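Uracil-DNA glycosylase (Nitratifractor salsuginis, PDB 5X3G) belongs to the uracil-DNA glycosylase family and has an alpha/beta fold built round a four-stranded parallel sheet flanked by helices. Local coordinates at residues G163-S175 with H182-L194. Residues are numbered along the deposited sequence; the frame is centred on the assembly and turned at random.
Sequences GVLLLNMALLFTS and HIRAWRAFIEKLL
Ala170 and Leu171 lie over one face of the Trp186 indole, the first two of three CH-pi contacts: Ala170 CA is 4.0 Å from the centroid of the five-membered ring, and Leu171 CB sits over the six-membered ring, 17° off the normal. In the third, Leu172 CD1 lies over a face of the His182 ring, 3.6 Å from its centroid, the two side chains crossing at about a right angle.

His182 NE2 donates to Thr174 OG1 at 2.8 Å, with the oxygen only 13° out of the imidazole plane; Glu178 also bonds this hydroxyl. Tyr42 OH pairs with both His182 ND1 and Trp186 NE1, consistent with restrained ring orientations. A water donates to Met169 O (2.7 Å) and Ile183 O, bridging the backbones near the helix kink.

Leu167, on the strand, meets Leu193 tip to tip (CD2 to CD2 3.6 Å); past the strand's end, selenomethionine Met169 SE lies 4.3 Å from Ile190 CG2.

The axes of strand 164-168 and helix segment 182-194 approach to 11.0 Å at 150°, roughly antiparallel: a beta-alpha unit, the helix packed back against this outermost strand and the turn after it. Strand 73-77 pairs with that strand, while helices 28-35 and 40-48 pack against Phe189 and Leu172 respectively.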
# COMPACT_ATOMS: atom_id res chain seq x y z
N GLY A 163 -0.80 -1.67 -11.69
CA GLY A 163 -0.65 -0.23 -11.64
C GLY A 163 -1.07 0.40 -10.34
O GLY A 163 -1.48 1.57 -10.32
N VAL A 164 -0.97 -0.32 -9.23
CA VAL A 164 -1.43 0.15 -7.94
C VAL A 164 -0.24 0.67 -7.15
O VAL A 164 0.69 -0.09 -6.85
CB VAL A 164 -2.18 -0.94 -7.16
CG1 VAL A 164 -2.54 -0.47 -5.76
CG2 VAL A 164 -3.43 -1.35 -7.93
N LEU A 165 -0.25 1.96 -6.84
CA LEU A 165 0.71 2.56 -5.93
C LEU A 165 0.20 2.39 -4.51
O LEU A 165 -0.84 2.96 -4.15
CB LEU A 165 0.91 4.05 -6.26
CG LEU A 165 1.91 4.83 -5.40
CD1 LEU A 165 3.33 4.36 -5.65
CD2 LEU A 165 1.78 6.32 -5.67
N LEU A 166 0.91 1.60 -3.71
CA LEU A 166 0.51 1.29 -2.34
C LEU A 166 1.07 2.36 -1.42
O LEU A 166 2.17 2.25 -0.90
CB LEU A 166 0.99 -0.11 -1.96
CG LEU A 166 0.42 -1.23 -2.83
CD1 LEU A 166 1.25 -2.50 -2.69
CD2 LEU A 166 -1.03 -1.50 -2.47
N LEU A 167 0.28 3.41 -1.20
CA LEU A 167 0.76 4.65 -0.60
C LEU A 167 0.17 4.84 0.79
O LEU A 167 -1.05 4.95 0.94
CB LEU A 167 0.41 5.84 -1.50
CG LEU A 167 0.82 7.23 -1.00
CD1 LEU A 167 2.33 7.30 -0.80
CD2 LEU A 167 0.34 8.29 -1.98
N ASN A 168 1.04 4.88 1.80
CA ASN A 168 0.65 5.23 3.16
C ASN A 168 0.61 6.75 3.32
O ASN A 168 1.37 7.47 2.68
CB ASN A 168 1.61 4.62 4.18
CG ASN A 168 1.25 3.19 4.55
OD1 ASN A 168 0.08 2.83 4.62
ND2 ASN A 168 2.27 2.36 4.76
N MSE A 169 -0.28 7.22 4.19
CA MSE A 169 -0.44 8.66 4.43
C MSE A 169 0.82 9.27 5.03
O MSE A 169 1.20 10.39 4.69
CB MSE A 169 -1.65 8.93 5.33
CG MSE A 169 -2.98 8.60 4.69
SE MSE A 169 -3.36 9.77 3.19
CE MSE A 169 -4.98 10.62 3.88
N ALA A 170 1.45 8.53 5.94
CA ALA A 170 2.79 8.82 6.41
C ALA A 170 3.68 7.63 6.09
O ALA A 170 3.26 6.48 6.21
CB ALA A 170 2.82 9.11 7.92
N LEU A 171 4.92 7.90 5.67
CA LEU A 171 5.81 6.85 5.20
C LEU A 171 6.67 6.25 6.30
O LEU A 171 7.44 5.32 6.02
CB LEU A 171 6.72 7.39 4.09
CG LEU A 171 6.04 7.95 2.85
CD1 LEU A 171 7.07 8.23 1.76
CD2 LEU A 171 4.95 7.02 2.34
N LEU A 172 6.57 6.73 7.54
CA LEU A 172 7.38 6.18 8.62
C LEU A 172 6.56 6.11 9.90
O LEU A 172 5.57 6.82 10.06
CB LEU A 172 8.67 6.99 8.83
CG LEU A 172 8.62 8.47 9.22
CD1 LEU A 172 8.31 8.67 10.70
CD2 LEU A 172 9.94 9.15 8.85
N PHE A 173 7.02 5.26 10.81
CA PHE A 173 6.37 4.99 12.08
C PHE A 173 7.42 5.03 13.18
O PHE A 173 8.50 4.44 13.02
CB PHE A 173 5.66 3.63 12.06
CG PHE A 173 5.12 3.18 13.39
CD1 PHE A 173 3.80 3.43 13.74
CD2 PHE A 173 5.91 2.48 14.29
CE1 PHE A 173 3.29 3.02 14.95
CE2 PHE A 173 5.41 2.06 15.50
CZ PHE A 173 4.10 2.33 15.83
N THR A 174 7.11 5.70 14.29
CA THR A 174 7.99 5.70 15.46
C THR A 174 7.33 5.01 16.65
O THR A 174 7.90 4.07 17.22
CB THR A 174 8.38 7.14 15.83
OG1 THR A 174 7.21 7.93 16.03
CG2 THR A 174 9.22 7.76 14.72
N SER A 175 6.14 5.45 17.04
CA SER A 175 5.37 4.78 18.07
C SER A 175 3.89 5.01 17.79
O SER A 175 3.52 5.90 17.02
CB SER A 175 5.73 5.28 19.48
OG SER A 175 5.38 6.64 19.64
N HIS A 182 2.83 12.33 12.82
CA HIS A 182 3.53 11.99 11.59
C HIS A 182 2.63 12.16 10.37
O HIS A 182 3.05 12.73 9.35
CB HIS A 182 4.07 10.57 11.66
CG HIS A 182 5.27 10.43 12.56
ND1 HIS A 182 6.46 11.08 12.32
CD2 HIS A 182 5.46 9.70 13.68
CE1 HIS A 182 7.33 10.77 13.26
NE2 HIS A 182 6.75 9.93 14.10
N ILE A 183 1.39 11.68 10.45
CA ILE A 183 0.45 11.86 9.34
C ILE A 183 0.26 13.34 9.03
O ILE A 183 0.25 13.75 7.86
CB ILE A 183 -0.89 11.16 9.67
CG1 ILE A 183 -0.73 9.64 9.62
CG2 ILE A 183 -1.99 11.62 8.72
CD1 ILE A 183 -1.67 8.90 10.53
N ARG A 184 0.14 14.16 10.08
CA ARG A 184 0.02 15.60 9.86
C ARG A 184 1.27 16.16 9.20
O ARG A 184 1.19 17.03 8.32
CB ARG A 184 -0.26 16.29 11.20
CG ARG A 184 -0.48 17.79 11.13
CD ARG A 184 -1.76 18.14 11.88
NE ARG A 184 -1.87 19.55 12.21
CZ ARG A 184 -3.02 20.20 12.35
NH1 ARG A 184 -4.17 19.56 12.17
NH2 ARG A 184 -3.03 21.49 12.66
N ALA A 185 2.45 15.66 9.59
CA ALA A 185 3.69 16.14 9.00
C ALA A 185 3.83 15.71 7.54
O ALA A 185 4.53 16.38 6.76
CB ALA A 185 4.89 15.64 9.81
N TRP A 186 3.19 14.62 7.14
CA TRP A 186 3.27 14.11 5.77
C TRP A 186 2.12 14.57 4.89
O TRP A 186 2.14 14.29 3.68
CB TRP A 186 3.33 12.58 5.78
CG TRP A 186 4.65 12.03 6.20
CD1 TRP A 186 5.06 11.75 7.47
CD2 TRP A 186 5.76 11.71 5.35
NE1 TRP A 186 6.35 11.27 7.46
CE2 TRP A 186 6.80 11.23 6.17
CE3 TRP A 186 5.96 11.77 3.97
CZ2 TRP A 186 8.02 10.82 5.66
CZ3 TRP A 186 7.18 11.37 3.46
CH2 TRP A 186 8.20 10.90 4.30
N ARG A 187 1.13 15.26 5.45
CA ARG A 187 -0.04 15.65 4.67
C ARG A 187 0.35 16.54 3.49
O ARG A 187 -0.19 16.38 2.39
CB ARG A 187 -1.05 16.35 5.57
CG ARG A 187 -2.28 16.86 4.84
CD ARG A 187 -3.26 17.44 5.83
NE ARG A 187 -3.56 16.47 6.88
CZ ARG A 187 -3.81 16.81 8.15
NH1 ARG A 187 -3.81 18.08 8.51
NH2 ARG A 187 -4.05 15.87 9.05
N ALA A 188 1.28 17.48 3.69
CA ALA A 188 1.74 18.32 2.59
C ALA A 188 2.43 17.49 1.51
O ALA A 188 2.30 17.79 0.31
CB ALA A 188 2.66 19.42 3.10
N PHE A 189 3.18 16.47 1.92
CA PHE A 189 3.79 15.55 0.96
C PHE A 189 2.71 14.86 0.12
O PHE A 189 2.83 14.78 -1.11
CB PHE A 189 4.64 14.52 1.70
CG PHE A 189 5.04 13.33 0.86
CD1 PHE A 189 6.20 13.36 0.10
CD2 PHE A 189 4.27 12.18 0.84
CE1 PHE A 189 6.57 12.28 -0.67
CE2 PHE A 189 4.64 11.09 0.08
CZ PHE A 189 5.79 11.14 -0.68
N ILE A 190 1.66 14.36 0.77
CA ILE A 190 0.60 13.66 0.04
C ILE A 190 -0.10 14.62 -0.92
O ILE A 190 -0.33 14.29 -2.09
CB ILE A 190 -0.39 13.00 1.01
CG1 ILE A 190 0.30 11.94 1.86
CG2 ILE A 190 -1.53 12.37 0.23
CD1 ILE A 190 0.92 10.83 1.06
N GLU A 191 -0.46 15.81 -0.43
CA GLU A 191 -1.14 16.79 -1.27
C GLU A 191 -0.30 17.15 -2.49
O GLU A 191 -0.84 17.24 -3.61
CB GLU A 191 -1.45 18.05 -0.46
N LYS A 192 1.01 17.35 -2.31
CA LYS A 192 1.85 17.66 -3.46
C LYS A 192 1.96 16.47 -4.41
O LYS A 192 1.96 16.65 -5.64
CB LYS A 192 3.24 18.09 -2.98
CG LYS A 192 4.10 18.66 -4.09
CD LYS A 192 3.46 19.91 -4.66
CE LYS A 192 4.26 20.45 -5.83
NZ LYS A 192 3.70 21.74 -6.33
N LEU A 193 2.05 15.26 -3.87
CA LEU A 193 2.15 14.08 -4.72
C LEU A 193 0.89 13.89 -5.56
O LEU A 193 0.97 13.54 -6.74
CB LEU A 193 2.42 12.84 -3.87
CG LEU A 193 2.94 11.60 -4.60
CD1 LEU A 193 4.42 11.77 -4.92
CD2 LEU A 193 2.71 10.35 -3.77
N LEU A 194 -0.29 14.11 -4.97
CA LEU A 194 -1.53 14.00 -5.73
C LEU A 194 -1.67 15.14 -6.73
O LEU A 194 -2.20 14.94 -7.83
CB LEU A 194 -2.73 13.96 -4.78
CG LEU A 194 -2.80 12.73 -3.88
CD1 LEU A 194 -4.10 12.74 -3.08
CD2 LEU A 194 -2.69 11.47 -4.72
O HOH W 1 -0.41 12.42 5.44